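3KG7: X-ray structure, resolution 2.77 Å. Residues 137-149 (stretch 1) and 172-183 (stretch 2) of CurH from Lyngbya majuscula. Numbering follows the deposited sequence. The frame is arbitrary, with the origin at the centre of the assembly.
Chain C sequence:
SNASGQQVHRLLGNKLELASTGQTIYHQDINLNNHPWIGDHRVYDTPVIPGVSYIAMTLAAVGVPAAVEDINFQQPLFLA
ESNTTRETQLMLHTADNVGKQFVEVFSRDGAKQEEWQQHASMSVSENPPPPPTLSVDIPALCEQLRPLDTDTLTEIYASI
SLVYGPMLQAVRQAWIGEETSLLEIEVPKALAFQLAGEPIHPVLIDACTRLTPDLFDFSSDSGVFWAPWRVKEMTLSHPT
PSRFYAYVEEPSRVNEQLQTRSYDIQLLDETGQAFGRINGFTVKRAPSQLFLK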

# COMPACT_ATOMS: atom_id res chain seq x y z
N ASP C 137 6.40 -16.41 43.34
CA ASP C 137 7.62 -16.10 44.10
C ASP C 137 8.82 -16.72 43.38
O ASP C 137 9.01 -17.94 43.41
CB ASP C 137 7.54 -16.59 45.55
CG ASP C 137 8.65 -15.99 46.43
OD1 ASP C 137 9.44 -16.77 47.00
OD2 ASP C 137 8.73 -14.75 46.55
N ILE C 138 9.63 -15.87 42.76
CA ILE C 138 10.69 -16.33 41.88
C ILE C 138 11.90 -16.99 42.58
O ILE C 138 12.39 -18.02 42.11
CB ILE C 138 11.09 -15.25 40.80
CG1 ILE C 138 11.57 -15.92 39.50
CG2 ILE C 138 12.09 -14.21 41.34
CD1 ILE C 138 10.45 -16.59 38.72
N PRO C 139 12.37 -16.42 43.72
CA PRO C 139 13.50 -17.07 44.40
C PRO C 139 13.15 -18.46 44.96
O PRO C 139 14.05 -19.29 45.12
CB PRO C 139 13.83 -16.11 45.55
CG PRO C 139 13.18 -14.81 45.18
CD PRO C 139 11.95 -15.21 44.44
N ALA C 140 11.87 -18.69 45.23
CA ALA C 140 11.38 -20.00 45.70
C ALA C 140 11.34 -21.05 44.58
O ALA C 140 11.66 -22.22 44.82
CB ALA C 140 10.02 -19.86 46.35
N LEU C 141 10.94 -20.64 43.38
CA LEU C 141 10.95 -21.53 42.22
C LEU C 141 12.35 -22.06 41.95
O LEU C 141 12.53 -23.25 41.71
CB LEU C 141 10.42 -20.81 40.98
CG LEU C 141 8.98 -21.11 40.56
CD1 LEU C 141 7.97 -20.66 41.62
CD2 LEU C 141 8.71 -20.43 39.23
N CYS C 142 13.34 -21.16 41.99
CA CYS C 142 14.73 -21.52 41.75
C CYS C 142 15.38 -22.18 42.95
O CYS C 142 16.59 -22.44 42.95
CB CYS C 142 15.53 -20.28 41.34
SG CYS C 142 14.82 -19.35 39.98
N GLU C 143 14.59 -22.45 43.99
CA GLU C 143 15.06 -23.15 45.18
C GLU C 143 14.43 -24.55 45.28
O GLU C 143 14.85 -25.37 46.09
CB GLU C 143 14.79 -22.33 46.44
CG GLU C 143 15.79 -22.56 47.58
CD GLU C 143 15.67 -21.55 48.72
OE1 GLU C 143 15.92 -21.94 49.88
OE2 GLU C 143 15.33 -20.38 48.46
N GLN C 144 13.42 -24.81 44.44
CA GLN C 144 12.77 -26.13 44.38
C GLN C 144 13.02 -26.85 43.05
O GLN C 144 12.77 -28.05 42.92
CB GLN C 144 11.26 -26.01 44.66
CG GLN C 144 10.47 -25.20 43.63
CD GLN C 144 8.99 -25.56 43.61
OE1 GLN C 144 8.43 -26.02 44.61
NE2 GLN C 144 8.36 -25.35 42.46
N LEU C 145 13.51 -26.11 42.06
CA LEU C 145 13.90 -26.72 40.80
C LEU C 145 15.39 -27.06 40.81
O LEU C 145 16.06 -26.93 41.84
CB LEU C 145 13.52 -25.80 39.63
CG LEU C 145 12.01 -25.54 39.46
CD1 LEU C 145 11.77 -24.44 38.45
CD2 LEU C 145 11.24 -26.81 39.09
N ARG C 146 15.90 -27.52 39.67
CA ARG C 146 17.32 -27.86 39.53
C ARG C 146 17.87 -27.30 38.22
O ARG C 146 17.46 -27.73 37.14
CB ARG C 146 17.54 -29.38 39.62
CG ARG C 146 17.30 -29.94 41.02
CD ARG C 146 17.20 -31.51 41.03
NE ARG C 146 16.06 -31.90 41.93
CZ ARG C 146 16.13 -31.86 43.33
NH1 ARG C 146 17.29 -31.43 44.03
NH2 ARG C 146 15.03 -32.24 44.03
N PRO C 147 18.79 -26.31 38.32
CA PRO C 147 19.35 -25.59 37.17
C PRO C 147 19.94 -26.49 36.09
O PRO C 147 20.45 -27.57 36.38
CB PRO C 147 20.45 -24.73 37.80
CG PRO C 147 20.03 -24.54 39.20
CD PRO C 147 19.38 -25.84 39.59
N LEU C 148 19.87 -26.02 34.84
CA LEU C 148 20.39 -26.76 33.70
C LEU C 148 21.71 -26.19 33.20
O LEU C 148 21.99 -25.00 33.36
CB LEU C 148 19.38 -26.71 32.55
CG LEU C 148 18.35 -27.83 32.43
CD1 LEU C 148 16.99 -27.23 32.10
CD2 LEU C 148 18.78 -28.84 31.36
N ASP C 149 22.52 -27.06 32.61
CA ASP C 149 23.65 -26.65 31.80
C ASP C 149 23.09 -26.41 30.41
O ASP C 149 22.46 -27.31 29.83
CB ASP C 149 24.72 -27.75 31.79
CG ASP C 149 26.01 -27.30 31.11
OD1 ASP C 149 26.45 -26.15 31.35
OD2 ASP C 149 26.59 -28.11 30.36
N ARG C 172 19.42 -16.91 29.38
CA ARG C 172 20.45 -16.74 30.40
C ARG C 172 20.58 -17.96 31.31
O ARG C 172 21.70 -18.42 31.59
CB ARG C 172 20.19 -15.47 31.22
CG ARG C 172 21.45 -14.88 31.85
CD ARG C 172 21.20 -13.55 32.55
NE ARG C 172 22.43 -12.76 32.64
CZ ARG C 172 23.35 -12.89 33.59
NH1 ARG C 172 23.20 -13.77 34.57
NH2 ARG C 172 24.43 -12.12 33.56
N GLN C 173 19.45 -18.50 31.76
CA GLN C 173 19.44 -19.66 32.66
C GLN C 173 18.19 -20.51 32.46
O GLN C 173 17.12 -19.99 32.14
CB GLN C 173 19.55 -19.20 34.12
CG GLN C 173 20.04 -20.27 35.09
CD GLN C 173 21.53 -20.56 34.96
OE1 GLN C 173 22.32 -19.67 34.65
NE2 GLN C 173 21.91 -21.81 35.21
N ALA C 174 18.33 -21.82 32.64
CA ALA C 174 17.21 -22.74 32.49
C ALA C 174 17.06 -23.65 33.71
O ALA C 174 18.05 -24.15 34.25
CB ALA C 174 17.38 -23.56 31.23
N TRP C 175 15.82 -23.85 34.14
CA TRP C 175 15.51 -24.80 35.21
C TRP C 175 14.49 -25.82 34.73
O TRP C 175 13.68 -25.53 33.86
CB TRP C 175 14.98 -24.07 36.45
CG TRP C 175 15.94 -23.09 37.08
CD1 TRP C 175 16.82 -23.34 38.10
CD2 TRP C 175 16.10 -21.70 36.75
NE1 TRP C 175 17.52 -22.20 38.42
CE2 TRP C 175 17.10 -21.18 37.60
CE3 TRP C 175 15.50 -20.85 35.81
CZ2 TRP C 175 17.51 -19.85 37.55
CZ3 TRP C 175 15.91 -19.52 35.76
CH2 TRP C 175 16.91 -19.03 36.62
N ILE C 176 14.53 -27.01 35.32
CA ILE C 176 13.62 -28.10 34.96
C ILE C 176 13.11 -28.89 36.17
O ILE C 176 13.88 -29.22 37.08
CB ILE C 176 14.26 -29.05 33.89
CG1 ILE C 176 13.20 -29.93 33.22
CG2 ILE C 176 15.40 -29.89 34.49
CD1 ILE C 176 12.47 -29.25 32.10
N GLY C 177 11.81 -29.17 36.18
CA GLY C 177 11.21 -30.07 37.14
C GLY C 177 10.58 -31.24 36.41
O GLY C 177 10.73 -31.36 35.18
N GLU C 178 9.87 -32.09 37.14
CA GLU C 178 9.16 -33.20 36.52
C GLU C 178 7.87 -32.73 35.84
O GLU C 178 7.48 -33.27 34.80
CB GLU C 178 8.87 -34.29 37.54
CG GLU C 178 10.12 -35.03 37.99
CD GLU C 178 9.80 -36.30 38.74
OE1 GLU C 178 8.67 -36.41 39.26
OE2 GLU C 178 10.68 -37.18 38.82
N GLU C 179 7.24 -31.72 36.42
CA GLU C 179 5.98 -31.19 35.91
C GLU C 179 6.09 -29.78 35.32
O GLU C 179 5.27 -29.40 34.48
CB GLU C 179 4.91 -31.22 37.01
CG GLU C 179 4.52 -32.64 37.42
CD GLU C 179 3.35 -32.67 38.41
OE1 GLU C 179 3.51 -33.28 39.49
OE2 GLU C 179 2.29 -32.10 38.10
N THR C 180 7.11 -29.02 35.74
CA THR C 180 7.26 -27.62 35.31
C THR C 180 8.63 -27.31 34.71
O THR C 180 9.59 -28.06 34.89
CB THR C 180 6.98 -26.63 36.48
OG1 THR C 180 7.85 -26.91 37.59
CG2 THR C 180 5.53 -26.72 36.95
N SER C 181 8.71 -26.19 33.97
CA SER C 181 9.98 -25.68 33.44
C SER C 181 10.03 -24.16 33.54
O SER C 181 9.00 -23.49 33.50
CB SER C 181 10.19 -26.11 31.99
OG SER C 181 9.32 -25.43 31.10
N LEU C 182 11.24 -23.61 33.66
CA LEU C 182 11.43 -22.15 33.72
C LEU C 182 12.67 -21.67 32.98
O LEU C 182 13.76 -22.21 33.17
CB LEU C 182 11.47 -21.67 35.18
CG LEU C 182 11.50 -20.16 35.45
CD1 LEU C 182 10.14 -19.51 35.23
CD2 LEU C 182 11.99 -19.89 36.87
N LEU C 183 12.49 -20.65 32.14
CA LEU C 183 13.60 -20.01 31.41
C LEU C 183 13.79 -18.56 31.85
O LEU C 183 12.83 -17.79 31.90
CB LEU C 183 13.35 -20.04 29.90
CG LEU C 183 13.41 -21.36 29.12
CD1 LEU C 183 12.82 -21.21 27.73
CD2 LEU C 183 14.83 -21.88 29.03

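A short helix, beginning at Ile 138, and the segment after it pack against a strand hairpin. Trp 175 and Leu 182 pair within the hairpin, with backbone bonds in both directions (Trp 175 N to Leu 182 O 2.8 Å, Leu 182 N to Trp 175 O 3.1 Å). Together they offer an indole and an isobutyl group to the helix.

Cys 142 SG sits over one face of the indole, 3.8 Å from the centroid of the six-membered ring. Its small, polarizable sulfur suits this close fit. Leu 182 CD2 is the bump beside it, meeting Ile 138 CD1 and Leu 141 CD2, each at 4.1 Å.

Leu 145 is a plug, and Leu 148 has almost as much area covered. Leu 145 CD1 reaches Trp 175 CB (3.8 Å), and Leu 145 CD2 lies 3.7 Å from Thr 180 OG1 and 3.8 Å from Gly 177 N. Glycine leaves the room needed here: an ideal CB on Gly 177 would fall 3.0 Å from Leu 145 CD2, a clash.

Pro 147 touches the indole obliquely, with Pro 147 CG 3.5 Å from Trp 175 NE1. Next to it, Leu 148 N donates a hydrogen bond to Ala 174 O (2.7 Å). Leu 148 CD1 then packs against Ala 174 CB (3.8 Å) and Ile 176 CB (3.7 Å). In all, 670 Å² is buried, mostly apolar in its side-chain contacts.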